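Local coordinates for G protein alpha subunit (Entamoeba histolytica, PDB 4FID) that binds guanine nucleotide, here as GDP, and probably works as a GTP-hydrolysing switch that relays transmembrane signals as the alpha subunit of a heterotrimeric G protein, at residues A[7-12]-A[180-185]; A[52-57]-A[74-79]; A[149-154]-A[166-171]. All coordinates share one frame; numbering follows the deposited sequence.

Contacts 1 and 3 sit together in the Ras-like domain, their centres about 10 Å apart, and reach neighbouring strands of one sheet: Val8 O takes the amide of Ile166, and Leu10 N reaches Ile166 O. Contact 1 is apolar, a loop laid on the strand that leads into the P-loop. Contact 3 is mostly backbone, a hairpin pair that runs toward the bound GDP. The ring of Phe182 joins them by packing on Ile166. Contact 2 lies apart in the all-helical domain, its centre about 41 Å from that of contact 1 and on the other side of the chain's centre. There an arginine clasps one backbone carbonyl with two nitrogens, beside a phenylalanine. All three are partly buried.

Contact 1 of 3, residues A[7-12]-A[180-185]; sequences TVMLLG and SFFSDV
Met9, a selenomethionine, crosses Phe182 obliquely where the loop 180-185 folds over strand 6-12 of the Ras-like domain, the strand that runs into the P-loop of this P-loop GTPase fold. Its CG stands anti to the backbone N (chi1 178°), and the chain stays extended until the last torsion turns CE to one side. That methyl comes within 3.5 Å of Phe182 CD1 and equally close to Phe182 CB, so it meets the CB-CG-CD1 side of Phe182. Within the loop, Phe181 CD1 lies over the centre of one face of the Phe182 ring. Val185, also from the loop, packs against Met9 and Thr7. Its CG1 rests on Met9 CB at 4.0 Å, while its other methyl, CG2, touches both Met9 CE and, at 4.1 Å, Thr7 CG2. The side chains of Thr7 and Val185 cross at about a right angle. No hydrogen bond links the two segments; just past Val185, Asp186 OD2 accepts from Thr7 N, and strand 187-193 then pairs beside strand 6-12. Thr7 also meets the backbone of the loop, its CB approaching Asp184 O at 4.1 Å.

Contact 2 of 3, residues A[52-57]-A[74-79]; sequences CMRTLI and KEFTTE
In the all-helical domain of the G-alpha fold, the long helix 42-62 is met by the loop that later leads into helix 90-99, and Arg54 makes the polar link between them. Its chain runs extended from CG to NE and presents the guanidinium side-on to a single carbonyl, Glu75 O. Arg54 NH2 donates to it at 2.8 Å with an N-H...O angle of 159°, in the carbonyl plane and on a lone pair. Arg54 NE donates to the same Glu75 O at 3.2 Å, less straight (138°) but nearly along the C=O axis. Because Glu75 O lies close to the guanidinium plane, the two bonds fix how that group is turned. Thr78 O sits over the centre of one face, 3.2 Å from Arg54 CZ, where no N-H points at it. NH1 hydrogen-bonds Asp80 O, farther along the same loop. Glu79 slides past Arg54 in the opposite direction, its carboxylate near enough for a loose attraction between charges but not a salt bridge. Phe76 supplies the apolar half. Arg54 CG comes to the edge of its ring. The side chains of Ile57 and Phe76 cross at about a right angle, Ile57 CD1 touching Phe76 CD1. Farther round the ring, Met53 CG lies 3.8 Å from Phe76 CE1.

Contact 3 of 3, residues A[149-154]-A[166-171]; sequences TGIHEY and IDVGGQ
His152 and Asp167 exchange two backbone hydrogen bonds, forming the hydrogen-bonded antiparallel pair of the hairpin made by strands 152-157 and 162-167. Both bonds are nearly straight: Asp167 N reaches His152 O at 2.6 Å, and His152 N reaches Asp167 O at 3.0 Å. Glu153 and Ile166 form the next pair, a non-hydrogen-bonded one. The side chains of His152 and Asp167 leave the same face of the sheet, with CB atoms 3.9 Å apart. Asp167 CG is anti to the backbone N (chi1 176°), and OD2 forms a salt bridge with Lys18 NZ, from the P-loop lysine that binds GDP. Asp167 to Gln171 are predicted to bind GTP and fit the DxxGQ motif of G-alpha subunits, so the hairpin probably connects the two switch regions. Beyond the pairs, Gly150 and Gly169 lie against each other, backbone to backbone, two glycines meeting with no side chains between them. The side chain of Ile151 lies beside that of Ile166, both pointing the same way. Ile151 CD1 touches Ile166 CG2 at 4.0 Å and, a little farther off, Val168 CG2.

Contact 1 of 3, residues A[7-12]-A[180-185]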
loop_
_atom_site.group_PDB
_atom_site.type_symbol
_atom_site.label_atom_id
_atom_site.label_comp_id
_atom_site.label_asym_id
_atom_site.label_seq_id
_atom_site.Cartn_x
_atom_site.Cartn_y
_atom_site.Cartn_z
ATOM N N THR A 7 -9.824 10.287 17.340
ATOM C CA THR A 7 -10.293 9.383 16.319
ATOM C C THR A 7 -9.732 9.704 14.934
ATOM O O THR A 7 -9.758 10.836 14.473
ATOM C CB THR A 7 -11.814 9.357 16.305
ATOM O OG1 THR A 7 -12.260 8.758 17.521
ATOM C CG2 THR A 7 -12.335 8.547 15.126
ATOM N N VAL A 8 -9.236 8.675 14.271
ATOM C CA VAL A 8 -8.609 8.830 12.979
ATOM C C VAL A 8 -9.209 7.815 12.040
ATOM O O VAL A 8 -9.310 6.637 12.374
ATOM C CB VAL A 8 -7.111 8.555 13.067
ATOM C CG1 VAL A 8 -6.494 8.617 11.693
ATOM C CG2 VAL A 8 -6.450 9.549 14.014
HETATM N N MSE A 9 -9.603 8.279 10.864
HETATM C CA MSE A 9 -10.249 7.435 9.868
HETATM C C MSE A 9 -9.371 7.319 8.629
HETATM O O MSE A 9 -8.992 8.341 8.050
HETATM C CB MSE A 9 -11.610 8.023 9.505
HETATM C CG MSE A 9 -12.341 7.253 8.438
HETATM SE SE MSE A 9 -14.171 7.879 8.067
HETATM C CE MSE A 9 -15.142 7.124 9.590
ATOM N N LEU A 10 -9.029 6.089 8.237
ATOM C CA LEU A 10 -8.272 5.869 7.007
ATOM C C LEU A 10 -9.198 5.604 5.840
ATOM O O LEU A 10 -9.997 4.670 5.879
ATOM C CB LEU A 10 -7.317 4.685 7.141
ATOM C CG LEU A 10 -6.085 4.880 8.026
ATOM C CD1 LEU A 10 -5.198 3.669 7.917
ATOM C CD2 LEU A 10 -5.334 6.144 7.651
ATOM N N LEU A 11 -9.086 6.435 4.806
ATOM C CA LEU A 11 -9.763 6.230 3.522
ATOM C C LEU A 11 -8.763 6.019 2.405
ATOM O O LEU A 11 -7.626 6.441 2.495
ATOM C CB LEU A 11 -10.628 7.436 3.143
ATOM C CG LEU A 11 -12.002 7.723 3.805
ATOM C CD1 LEU A 11 -12.771 6.480 4.191
ATOM C CD2 LEU A 11 -11.863 8.639 4.999
ATOM N N GLY A 12 -9.197 5.412 1.314
ATOM C CA GLY A 12 -8.367 5.390 0.140
ATOM C C GLY A 12 -8.980 4.552 -0.927
ATOM O O GLY A 12 -9.997 3.952 -0.691
ATOM N N SER A 180 -20.459 8.103 6.988
ATOM C CA SER A 180 -21.506 8.824 7.702
ATOM C C SER A 180 -22.021 8.132 8.958
ATOM O O SER A 180 -22.863 8.685 9.678
ATOM C CB SER A 180 -22.688 9.120 6.773
ATOM O OG SER A 180 -23.331 7.925 6.351
ATOM N N PHE A 181 -21.532 6.924 9.219
ATOM C CA PHE A 181 -21.966 6.174 10.392
ATOM C C PHE A 181 -21.168 6.640 11.590
ATOM O O PHE A 181 -21.718 6.844 12.673
ATOM C CB PHE A 181 -21.803 4.675 10.151
ATOM C CG PHE A 181 -21.771 3.838 11.400
ATOM C CD1 PHE A 181 -20.584 3.624 12.072
ATOM C CD2 PHE A 181 -22.917 3.220 11.867
ATOM C CE1 PHE A 181 -20.544 2.828 13.202
ATOM C CE2 PHE A 181 -22.891 2.435 13.003
ATOM C CZ PHE A 181 -21.711 2.225 13.662
ATOM N N PHE A 182 -19.873 6.851 11.369
ATOM C CA PHE A 182 -18.982 7.316 12.428
ATOM C C PHE A 182 -19.135 8.815 12.702
ATOM O O PHE A 182 -18.962 9.662 11.808
ATOM C CB PHE A 182 -17.526 6.943 12.107
ATOM C CG PHE A 182 -17.274 5.470 12.162
ATOM C CD1 PHE A 182 -17.195 4.725 11.000
ATOM C CD2 PHE A 182 -17.179 4.816 13.388
ATOM C CE1 PHE A 182 -16.996 3.357 11.058
ATOM C CE2 PHE A 182 -16.983 3.454 13.455
ATOM C CZ PHE A 182 -16.892 2.719 12.290
ATOM N N SER A 183 -19.488 9.131 13.945
ATOM C CA SER A 183 -19.672 10.516 14.365
ATOM C C SER A 183 -18.439 11.039 15.102
ATOM O O SER A 183 -17.737 10.277 15.783
ATOM C CB SER A 183 -20.912 10.659 15.261
ATOM O OG SER A 183 -22.113 10.656 14.505
ATOM N N ASP A 184 -18.180 12.337 14.950
ATOM C CA ASP A 184 -17.122 12.996 15.706
ATOM C C ASP A 184 -15.741 12.443 15.353
ATOM O O ASP A 184 -14.969 12.052 16.239
ATOM C CB ASP A 184 -17.375 12.859 17.216
ATOM C CG ASP A 184 -18.659 13.554 17.667
ATOM O OD1 ASP A 184 -19.033 14.586 17.064
ATOM O OD2 ASP A 184 -19.288 13.070 18.637
ATOM N N VAL A 185 -15.434 12.406 14.058
ATOM C CA VAL A 185 -14.102 12.009 13.607
ATOM C C VAL A 185 -13.176 13.223 13.628
ATOM O O VAL A 185 -13.482 14.249 13.030
ATOM C CB VAL A 185 -14.149 11.374 12.204
ATOM C CG1 VAL A 185 -12.754 11.155 11.663
ATOM C CG2 VAL A 185 -14.905 10.056 12.258
#

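Contact 2 of 3, residues A[52-57]-A[74-79]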
loop_
_atom_site.group_PDB
_atom_site.type_symbol
_atom_site.label_atom_id
_atom_site.label_comp_id
_atom_site.label_asym_id
_atom_site.label_seq_id
_atom_site.Cartn_x
_atom_site.Cartn_y
_atom_site.Cartn_z
ATOM N N CYS A 52 2.848 -15.565 -7.758
ATOM C CA CYS A 52 3.695 -14.469 -8.245
ATOM C C CYS A 52 4.785 -14.952 -9.186
ATOM O O CYS A 52 5.182 -14.221 -10.087
ATOM C CB CYS A 52 4.376 -13.729 -7.095
ATOM S SG CYS A 52 3.360 -12.575 -6.138
HETATM N N MSE A 53 5.283 -16.172 -8.970
HETATM C CA MSE A 53 6.353 -16.712 -9.806
HETATM C C MSE A 53 5.810 -17.340 -11.079
HETATM O O MSE A 53 6.436 -17.234 -12.130
HETATM C CB MSE A 53 7.244 -17.701 -9.039
HETATM C CG MSE A 53 8.427 -18.249 -9.881
HETATM SE SE MSE A 53 9.723 -16.902 -10.610
HETATM C CE MSE A 53 10.686 -16.376 -8.995
ATOM N N ARG A 54 4.646 -17.981 -10.992
ATOM C CA ARG A 54 3.931 -18.418 -12.198
ATOM C C ARG A 54 3.733 -17.222 -13.119
ATOM O O ARG A 54 3.987 -17.312 -14.316
ATOM C CB ARG A 54 2.573 -19.046 -11.861
ATOM C CG ARG A 54 2.663 -20.413 -11.215
ATOM C CD ARG A 54 1.303 -20.952 -10.820
ATOM N NE ARG A 54 1.423 -22.299 -10.260
ATOM C CZ ARG A 54 0.443 -22.975 -9.657
ATOM N NH1 ARG A 54 -0.769 -22.444 -9.514
ATOM N NH2 ARG A 54 0.687 -24.191 -9.183
ATOM N N THR A 55 3.293 -16.102 -12.545
ATOM C CA THR A 55 3.101 -14.846 -13.280
ATOM C C THR A 55 4.335 -14.459 -14.095
ATOM O O THR A 55 4.226 -14.146 -15.275
ATOM C CB THR A 55 2.767 -13.670 -12.313
ATOM O OG1 THR A 55 1.540 -13.938 -11.630
ATOM C CG2 THR A 55 2.661 -12.325 -13.058
ATOM N N LEU A 56 5.502 -14.452 -13.454
ATOM C CA LEU A 56 6.745 -14.087 -14.138
ATOM C C LEU A 56 7.105 -15.095 -15.233
ATOM O O LEU A 56 7.503 -14.703 -16.333
ATOM C CB LEU A 56 7.921 -13.906 -13.150
ATOM C CG LEU A 56 8.027 -12.600 -12.359
ATOM C CD1 LEU A 56 9.001 -12.679 -11.158
ATOM C CD2 LEU A 56 8.434 -11.474 -13.281
ATOM N N ILE A 57 6.973 -16.385 -14.940
ATOM C CA ILE A 57 7.208 -17.406 -15.972
ATOM C C ILE A 57 6.319 -17.187 -17.203
ATOM O O ILE A 57 6.815 -17.153 -18.335
ATOM C CB ILE A 57 6.982 -18.840 -15.451
ATOM C CG1 ILE A 57 7.917 -19.145 -14.281
ATOM C CG2 ILE A 57 7.200 -19.842 -16.557
ATOM C CD1 ILE A 57 7.697 -20.522 -13.634
ATOM N N LYS A 74 6.507 -30.009 -8.893
ATOM C CA LYS A 74 5.072 -30.118 -9.106
ATOM C C LYS A 74 4.417 -28.762 -9.296
ATOM O O LYS A 74 3.523 -28.610 -10.129
ATOM C CB LYS A 74 4.421 -30.774 -7.879
ATOM C CG LYS A 74 5.179 -31.956 -7.284
ATOM C CD LYS A 74 4.643 -32.289 -5.889
ATOM C CE LYS A 74 5.440 -33.419 -5.210
ATOM N NZ LYS A 74 5.011 -33.663 -3.787
ATOM N N GLU A 75 4.854 -27.785 -8.506
ATOM C CA GLU A 75 4.190 -26.479 -8.429
ATOM C C GLU A 75 4.185 -25.660 -9.726
ATOM O O GLU A 75 3.243 -24.903 -9.978
ATOM C CB GLU A 75 4.755 -25.649 -7.275
ATOM C CG GLU A 75 4.157 -26.006 -5.911
ATOM C CD GLU A 75 4.870 -27.175 -5.206
ATOM O OE1 GLU A 75 4.384 -27.583 -4.124
ATOM O OE2 GLU A 75 5.902 -27.668 -5.729
ATOM N N PHE A 76 5.223 -25.822 -10.547
ATOM C CA PHE A 76 5.338 -25.063 -11.788
ATOM C C PHE A 76 5.073 -25.904 -13.039
ATOM O O PHE A 76 5.614 -25.622 -14.107
ATOM C CB PHE A 76 6.705 -24.371 -11.874
ATOM C CG PHE A 76 6.972 -23.438 -10.736
ATOM C CD1 PHE A 76 6.176 -22.324 -10.538
ATOM C CD2 PHE A 76 8.004 -23.680 -9.849
ATOM C CE1 PHE A 76 6.407 -21.468 -9.473
ATOM C CE2 PHE A 76 8.242 -22.828 -8.788
ATOM C CZ PHE A 76 7.442 -21.719 -8.602
ATOM N N THR A 77 4.236 -26.930 -12.902
ATOM C CA THR A 77 3.771 -27.725 -14.038
ATOM C C THR A 77 2.238 -27.707 -14.115
ATOM O O THR A 77 1.632 -28.503 -14.832
ATOM C CB THR A 77 4.228 -29.182 -13.921
ATOM O OG1 THR A 77 3.472 -29.832 -12.892
ATOM C CG2 THR A 77 5.726 -29.260 -13.600
ATOM N N THR A 78 1.624 -26.779 -13.384
ATOM C CA THR A 78 0.179 -26.775 -13.174
ATOM C C THR A 78 -0.397 -25.363 -12.933
ATOM O O THR A 78 0.317 -24.440 -12.507
ATOM C CB THR A 78 -0.186 -27.696 -11.977
ATOM O OG1 THR A 78 -1.526 -27.437 -11.542
ATOM C CG2 THR A 78 0.759 -27.449 -10.808
ATOM N N GLU A 79 -1.689 -25.203 -13.214
ATOM C CA GLU A 79 -2.402 -23.964 -12.915
ATOM C C GLU A 79 -3.309 -24.135 -11.695
ATOM O O GLU A 79 -3.983 -23.192 -11.274
ATOM C CB GLU A 79 -3.217 -23.498 -14.124
ATOM C CG GLU A 79 -3.166 -22.001 -14.342
ATOM C CD GLU A 79 -1.741 -21.464 -14.342
ATOM O OE1 GLU A 79 -1.463 -20.507 -13.590
ATOM O OE2 GLU A 79 -0.892 -22.006 -15.081
#

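Contact 3 of 3, residues A[149-154]-A[166-171]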
loop_
_atom_site.group_PDB
_atom_site.type_symbol
_atom_site.label_atom_id
_atom_site.label_comp_id
_atom_site.label_asym_id
_atom_site.label_seq_id
_atom_site.Cartn_x
_atom_site.Cartn_y
_atom_site.Cartn_z
ATOM N N THR A 149 -11.748 -6.468 3.173
ATOM C CA THR A 149 -13.150 -6.102 3.014
ATOM C C THR A 149 -13.461 -5.344 4.285
ATOM O O THR A 149 -13.132 -5.790 5.386
ATOM C CB THR A 149 -14.077 -7.310 2.811
ATOM O OG1 THR A 149 -14.062 -8.138 3.982
ATOM C CG2 THR A 149 -13.629 -8.118 1.596
ATOM N N GLY A 150 -14.088 -4.190 4.121
ATOM C CA GLY A 150 -13.719 -3.059 4.944
ATOM C C GLY A 150 -14.493 -2.558 6.132
ATOM O O GLY A 150 -15.444 -1.794 5.994
ATOM N N ILE A 151 -14.047 -2.959 7.311
ATOM C CA ILE A 151 -14.280 -2.146 8.491
ATOM C C ILE A 151 -13.449 -2.659 9.658
ATOM O O ILE A 151 -13.814 -3.607 10.330
ATOM C CB ILE A 151 -15.781 -1.973 8.830
ATOM C CG1 ILE A 151 -15.967 -0.727 9.690
ATOM C CG2 ILE A 151 -16.374 -3.226 9.486
ATOM C CD1 ILE A 151 -15.429 0.508 9.037
ATOM N N HIS A 152 -12.305 -2.029 9.873
ATOM C CA HIS A 152 -11.395 -2.450 10.928
ATOM C C HIS A 152 -11.182 -1.322 11.916
ATOM O O HIS A 152 -10.854 -0.201 11.527
ATOM C CB HIS A 152 -10.048 -2.861 10.337
ATOM C CG HIS A 152 -10.118 -4.054 9.438
ATOM N ND1 HIS A 152 -9.795 -5.325 9.862
ATOM C CD2 HIS A 152 -10.469 -4.172 8.136
ATOM C CE1 HIS A 152 -9.945 -6.174 8.862
ATOM N NE2 HIS A 152 -10.354 -5.500 7.802
ATOM N N GLU A 153 -11.371 -1.619 13.195
ATOM C CA GLU A 153 -11.161 -0.639 14.249
ATOM C C GLU A 153 -10.028 -1.105 15.127
ATOM O O GLU A 153 -9.815 -2.305 15.276
ATOM C CB GLU A 153 -12.427 -0.480 15.101
ATOM C CG GLU A 153 -13.641 0.005 14.317
ATOM C CD GLU A 153 -14.804 0.456 15.202
ATOM O OE1 GLU A 153 -15.782 -0.305 15.327
ATOM O OE2 GLU A 153 -14.758 1.578 15.753
ATOM N N TYR A 154 -9.281 -0.161 15.679
ATOM C CA TYR A 154 -8.496 -0.440 16.881
ATOM C C TYR A 154 -7.918 0.784 17.559
ATOM O O TYR A 154 -7.959 1.893 17.029
ATOM C CB TYR A 154 -7.421 -1.520 16.705
ATOM C CG TYR A 154 -6.717 -1.568 15.373
ATOM C CD1 TYR A 154 -5.716 -0.661 15.052
ATOM C CD2 TYR A 154 -7.017 -2.571 14.454
ATOM C CE1 TYR A 154 -5.060 -0.737 13.837
ATOM C CE2 TYR A 154 -6.371 -2.654 13.245
ATOM C CZ TYR A 154 -5.399 -1.741 12.940
ATOM O OH TYR A 154 -4.774 -1.847 11.724
ATOM N N ILE A 166 -10.061 3.983 12.597
ATOM C CA ILE A 166 -11.126 3.355 11.823
ATOM C C ILE A 166 -10.663 3.173 10.401
ATOM O O ILE A 166 -10.481 4.153 9.681
ATOM C CB ILE A 166 -12.391 4.217 11.793
ATOM C CG1 ILE A 166 -12.849 4.529 13.226
ATOM C CG2 ILE A 166 -13.505 3.528 10.920
ATOM C CD1 ILE A 166 -13.846 5.650 13.320
ATOM N N ASP A 167 -10.461 1.920 9.997
ATOM C CA ASP A 167 -9.970 1.600 8.646
ATOM C C ASP A 167 -11.143 1.212 7.745
ATOM O O ASP A 167 -11.704 0.123 7.879
ATOM C CB ASP A 167 -8.925 0.481 8.723
ATOM C CG ASP A 167 -8.432 0.027 7.363
ATOM O OD1 ASP A 167 -7.707 -0.988 7.331
ATOM O OD2 ASP A 167 -8.752 0.656 6.327
ATOM N N VAL A 168 -11.530 2.111 6.846
ATOM C CA VAL A 168 -12.693 1.870 5.994
ATOM C C VAL A 168 -12.289 1.263 4.655
ATOM O O VAL A 168 -11.631 1.911 3.861
ATOM C CB VAL A 168 -13.478 3.164 5.713
ATOM C CG1 VAL A 168 -14.764 2.832 4.996
ATOM C CG2 VAL A 168 -13.771 3.922 6.998
ATOM N N GLY A 169 -12.679 0.018 4.409
ATOM C CA GLY A 169 -12.372 -0.634 3.146
ATOM C C GLY A 169 -13.603 -0.771 2.261
ATOM O O GLY A 169 -14.418 0.154 2.190
ATOM N N GLY A 170 -13.729 -1.911 1.576
ATOM C CA GLY A 170 -14.900 -2.217 0.764
ATOM C C GLY A 170 -15.058 -1.438 -0.534
ATOM O O GLY A 170 -14.246 -0.568 -0.865
ATOM N N GLN A 171 -16.114 -1.757 -1.276
ATOM C CA GLN A 171 -16.408 -1.073 -2.529
ATOM C C GLN A 171 -16.730 0.377 -2.244
ATOM O O GLN A 171 -17.167 0.711 -1.146
ATOM C CB GLN A 171 -17.616 -1.708 -3.220
ATOM C CG GLN A 171 -17.424 -3.146 -3.659
ATOM C CD GLN A 171 -18.374 -3.534 -4.775
ATOM O OE1 GLN A 171 -19.584 -3.625 -4.572
ATOM N NE2 GLN A 171 -17.825 -3.760 -5.966
#